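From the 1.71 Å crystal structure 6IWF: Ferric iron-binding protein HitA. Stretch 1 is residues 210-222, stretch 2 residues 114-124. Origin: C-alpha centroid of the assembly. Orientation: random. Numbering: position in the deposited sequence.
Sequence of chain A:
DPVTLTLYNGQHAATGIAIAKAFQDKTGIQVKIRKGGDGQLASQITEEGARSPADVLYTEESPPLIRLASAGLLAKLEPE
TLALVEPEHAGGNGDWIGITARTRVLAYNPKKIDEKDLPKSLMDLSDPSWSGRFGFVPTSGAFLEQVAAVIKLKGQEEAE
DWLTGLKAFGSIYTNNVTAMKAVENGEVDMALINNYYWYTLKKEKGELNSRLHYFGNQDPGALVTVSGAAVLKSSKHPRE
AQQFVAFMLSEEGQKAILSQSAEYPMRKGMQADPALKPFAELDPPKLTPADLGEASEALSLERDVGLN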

# COMPACT_ATOMS: atom_id res chain seq x y z
N SER A 210 1.91 -15.17 -16.43
CA SER A 210 0.92 -15.03 -15.37
C SER A 210 -0.09 -13.94 -15.72
O SER A 210 0.16 -13.05 -16.53
CB SER A 210 1.61 -14.72 -14.05
OG SER A 210 2.19 -13.43 -14.08
N ARG A 211 -1.26 -14.03 -15.08
CA ARG A 211 -2.32 -13.07 -15.28
C ARG A 211 -2.86 -12.65 -13.91
O ARG A 211 -2.58 -13.28 -12.89
CB ARG A 211 -3.43 -13.63 -16.17
CG ARG A 211 -2.93 -14.06 -17.57
CD ARG A 211 -4.04 -14.34 -18.58
NE ARG A 211 -5.07 -15.24 -18.06
CZ ARG A 211 -5.77 -16.11 -18.80
NH1 ARG A 211 -6.69 -16.88 -18.21
NH2 ARG A 211 -5.55 -16.21 -20.11
N LEU A 212 -3.64 -11.57 -13.91
CA LEU A 212 -4.25 -11.06 -12.69
C LEU A 212 -5.73 -11.37 -12.70
O LEU A 212 -6.43 -11.11 -13.69
CB LEU A 212 -4.03 -9.56 -12.54
CG LEU A 212 -2.58 -9.15 -12.31
CD1 LEU A 212 -2.51 -7.69 -11.87
CD2 LEU A 212 -1.90 -10.06 -11.29
N HIS A 213 -6.20 -11.92 -11.59
CA HIS A 213 -7.62 -12.10 -11.34
C HIS A 213 -8.06 -11.08 -10.30
O HIS A 213 -7.41 -10.91 -9.27
CB HIS A 213 -7.90 -13.51 -10.84
CG HIS A 213 -9.33 -13.74 -10.49
ND1 HIS A 213 -10.32 -13.79 -11.45
CD2 HIS A 213 -9.95 -13.88 -9.30
CE1 HIS A 213 -11.49 -13.98 -10.86
NE2 HIS A 213 -11.29 -14.05 -9.56
N TYR A 214 -9.17 -10.41 -10.58
CA TYR A 214 -9.76 -9.46 -9.64
C TYR A 214 -10.99 -10.10 -9.02
O TYR A 214 -11.90 -10.52 -9.75
CB TYR A 214 -10.11 -8.15 -10.35
CG TYR A 214 -8.90 -7.42 -10.80
CD1 TYR A 214 -8.22 -7.80 -11.96
CD2 TYR A 214 -8.39 -6.36 -10.06
CE1 TYR A 214 -7.09 -7.13 -12.36
CE2 TYR A 214 -7.26 -5.69 -10.46
CZ TYR A 214 -6.61 -6.08 -11.60
OH TYR A 214 -5.48 -5.41 -11.98
N PHE A 215 -11.01 -10.18 -7.70
CA PHE A 215 -12.15 -10.81 -7.03
C PHE A 215 -13.42 -10.00 -7.23
O PHE A 215 -14.51 -10.57 -7.43
CB PHE A 215 -11.86 -10.97 -5.53
CG PHE A 215 -10.96 -12.13 -5.18
CD1 PHE A 215 -11.38 -13.45 -5.35
CD2 PHE A 215 -9.70 -11.90 -4.66
CE1 PHE A 215 -10.55 -14.52 -5.01
CE2 PHE A 215 -8.85 -12.96 -4.33
CZ PHE A 215 -9.29 -14.27 -4.49
N GLY A 216 -13.32 -8.68 -7.19
CA GLY A 216 -14.48 -7.81 -7.28
C GLY A 216 -15.55 -8.12 -6.25
O GLY A 216 -15.24 -8.66 -5.19
N ASN A 217 -16.80 -7.77 -6.56
CA ASN A 217 -17.99 -8.19 -5.80
C ASN A 217 -17.92 -7.84 -4.31
O ASN A 217 -18.54 -8.51 -3.48
CB ASN A 217 -18.25 -9.68 -5.98
CG ASN A 217 -19.69 -10.04 -5.76
OD1 ASN A 217 -20.60 -9.33 -6.19
ND2 ASN A 217 -19.93 -11.16 -5.07
N GLN A 218 -17.19 -6.77 -3.97
CA GLN A 218 -16.94 -6.34 -2.59
C GLN A 218 -16.32 -7.45 -1.76
O GLN A 218 -16.39 -7.42 -0.53
CB GLN A 218 -18.20 -5.82 -1.90
CG GLN A 218 -18.72 -4.56 -2.51
CD GLN A 218 -19.78 -3.90 -1.65
OE1 GLN A 218 -20.21 -4.44 -0.62
NE2 GLN A 218 -20.22 -2.74 -2.09
N ASP A 219 -15.69 -8.41 -2.43
CA ASP A 219 -14.96 -9.45 -1.73
C ASP A 219 -13.88 -8.84 -0.84
O ASP A 219 -13.27 -7.82 -1.19
CB ASP A 219 -14.30 -10.40 -2.73
CG ASP A 219 -13.88 -11.70 -2.08
OD1 ASP A 219 -14.79 -12.50 -1.76
OD2 ASP A 219 -12.64 -11.91 -1.88
N PRO A 220 -13.58 -9.45 0.31
CA PRO A 220 -12.46 -8.91 1.11
C PRO A 220 -11.16 -8.89 0.33
O PRO A 220 -10.33 -8.00 0.55
CB PRO A 220 -12.40 -9.85 2.32
CG PRO A 220 -13.80 -10.41 2.43
CD PRO A 220 -14.27 -10.57 0.99
N GLY A 221 -10.98 -9.81 -0.62
CA GLY A 221 -9.76 -9.82 -1.39
C GLY A 221 -9.69 -8.80 -2.50
O GLY A 221 -8.71 -8.80 -3.24
N ALA A 222 -10.73 -7.96 -2.64
CA ALA A 222 -10.76 -6.84 -3.57
C ALA A 222 -10.42 -5.52 -2.88
O ALA A 222 -10.67 -4.44 -3.43
CB ALA A 222 -12.13 -6.76 -4.26
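Stretch 2, residues 114-124: DEKDLPKSLMD

Both direct hydrogen bonds between the two stretches are made by a single carboxylate, that of Asp-219, which grips both a side chain and the backbone of stretch 2. Its OD1 accepts a very short hydrogen bond from Ser-121 OG, 2.5 Å away, while its OD2 accepts one from Leu-122 N at 2.9 Å. OD2 also takes Gly-221 N of its own stretch at 3.0 Å, so the acidic group, though buried, is well supplied with donors. A type I' turn from Gly-216 ends at Asp-219, closed by Asp-219 N to Gly-216 O at 2.8 Å. Gly-216 has a positive phi of 55°, which by itself favours glycine; the turn's own positive phi values fall on Asn-217 and Gln-218.

Stretch 2 runs in the same general direction as stretch 1: Glu-115 lies nearest His-213, Ser-121 nearest Asp-219 and Leu-122 nearest Gly-221. It is no paired strand. A 3-10 segment at 115-117 leads into the extended backbone of Leu-118 and Pro-119, and a second 3-10 segment begins at Leu-122. Ser-121 helps shape that second start, its OG accepting from Met-123 N at 3.0 Å.

At the strand end, water carries the polar contacts. One water links Glu-115 OE2 (2.7 Å) to His-213 ND1 (2.6 Å); another joins His-213 NE2 (2.6 Å) to the carbonyl oxygens of Pro-119 and Lys-120 (each O 3.1 Å away). With both ring nitrogens thus engaged, one face of the imidazole receives Leu-118, whose CD1 lies 4.0 Å from the ring centroid in a CH-pi contact.

Phe-215 suits its place because its flat ring can lie against backbone: Leu-122 N lies over one ring face, 3.6 Å from CE1, and Pro-119 O approaches CE1 at the edge, 3.5 Å away. Pro-220 offers apolar CB to Leu-122 CD2 at 4.1 Å. Beside it, Gly-221 N comes within 3.7 Å of Leu-122 CB; a CB on this glycine would clash with that atom and with Phe-215 CD2.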

# COMPACT_ATOMS: atom_id res chain seq x y z
N ASP A 114 -7.17 -22.86 -14.76
CA ASP A 114 -8.04 -22.05 -15.60
C ASP A 114 -8.72 -20.96 -14.78
O ASP A 114 -9.05 -21.15 -13.61
CB ASP A 114 -9.10 -22.91 -16.29
CG ASP A 114 -8.51 -23.94 -17.25
OD1 ASP A 114 -7.57 -23.60 -17.99
OD2 ASP A 114 -9.00 -25.09 -17.25
N GLU A 115 -8.95 -19.82 -15.42
CA GLU A 115 -9.62 -18.70 -14.75
C GLU A 115 -10.94 -19.12 -14.11
O GLU A 115 -11.25 -18.72 -12.98
CB GLU A 115 -9.83 -17.56 -15.75
CG GLU A 115 -10.53 -16.35 -15.19
CD GLU A 115 -11.02 -15.39 -16.27
OE1 GLU A 115 -10.94 -15.76 -17.47
OE2 GLU A 115 -11.47 -14.28 -15.94
N LYS A 116 -11.71 -19.97 -14.80
CA LYS A 116 -13.02 -20.36 -14.27
C LYS A 116 -12.91 -21.23 -13.02
O LYS A 116 -13.89 -21.35 -12.28
CB LYS A 116 -13.83 -21.10 -15.34
CG LYS A 116 -13.34 -22.50 -15.68
CD LYS A 116 -14.34 -23.21 -16.59
CE LYS A 116 -13.79 -24.52 -17.14
NZ LYS A 116 -13.47 -25.50 -16.07
N ASP A 117 -11.73 -21.80 -12.74
CA ASP A 117 -11.51 -22.66 -11.59
C ASP A 117 -10.82 -21.96 -10.42
O ASP A 117 -10.50 -22.61 -9.43
CB ASP A 117 -10.67 -23.88 -11.99
CG ASP A 117 -11.40 -24.79 -12.99
OD1 ASP A 117 -12.65 -24.87 -12.92
OD2 ASP A 117 -10.71 -25.41 -13.83
N LEU A 118 -10.55 -20.66 -10.55
CA LEU A 118 -9.98 -19.89 -9.45
C LEU A 118 -10.98 -19.82 -8.29
O LEU A 118 -12.20 -19.91 -8.50
CB LEU A 118 -9.63 -18.49 -9.94
CG LEU A 118 -8.54 -18.42 -11.01
CD1 LEU A 118 -8.41 -17.03 -11.63
CD2 LEU A 118 -7.25 -18.82 -10.39
N PRO A 119 -10.49 -19.63 -7.06
CA PRO A 119 -11.41 -19.44 -5.94
C PRO A 119 -12.32 -18.26 -6.19
O PRO A 119 -11.90 -17.23 -6.73
CB PRO A 119 -10.49 -19.19 -4.75
CG PRO A 119 -9.22 -18.69 -5.36
CD PRO A 119 -9.08 -19.43 -6.66
N LYS A 120 -13.58 -18.40 -5.77
CA LYS A 120 -14.56 -17.35 -5.98
C LYS A 120 -14.37 -16.18 -5.02
O LYS A 120 -14.68 -15.04 -5.36
CB LYS A 120 -15.99 -17.90 -5.83
CG LYS A 120 -16.31 -19.17 -6.64
CD LYS A 120 -15.51 -19.32 -7.94
CE LYS A 120 -15.99 -18.41 -9.06
NZ LYS A 120 -15.26 -18.72 -10.33
N SER A 121 -13.83 -16.46 -3.83
CA SER A 121 -13.64 -15.47 -2.79
C SER A 121 -12.28 -15.69 -2.15
O SER A 121 -11.80 -16.82 -2.09
CB SER A 121 -14.73 -15.59 -1.70
OG SER A 121 -14.48 -14.74 -0.59
N LEU A 122 -11.67 -14.61 -1.64
CA LEU A 122 -10.54 -14.75 -0.72
C LEU A 122 -10.85 -15.76 0.38
O LEU A 122 -9.97 -16.51 0.83
CB LEU A 122 -10.22 -13.40 -0.09
CG LEU A 122 -9.04 -13.38 0.88
CD1 LEU A 122 -7.76 -13.47 0.05
CD2 LEU A 122 -9.05 -12.09 1.68
N MET A 123 -12.10 -15.77 0.84
CA MET A 123 -12.45 -16.59 1.99
C MET A 123 -12.41 -18.08 1.67
O MET A 123 -12.31 -18.89 2.60
CB MET A 123 -13.83 -16.18 2.50
CG MET A 123 -13.97 -14.69 2.84
SD MET A 123 -12.73 -14.12 4.04
CE MET A 123 -13.20 -15.08 5.49
N ASP A 124 -12.43 -18.45 0.38
CA ASP A 124 -12.38 -19.86 0.00
C ASP A 124 -11.00 -20.47 0.21
O ASP A 124 -10.89 -21.69 0.27
CB ASP A 124 -12.82 -20.02 -1.46
CG ASP A 124 -14.28 -19.67 -1.66
OD1 ASP A 124 -15.09 -19.98 -0.77
OD2 ASP A 124 -14.62 -19.08 -2.70
O HOH W 1 -7.58 -19.29 -17.93
O HOH W 2 -9.96 -13.22 -14.00
O HOH W 3 -13.36 -14.88 -8.14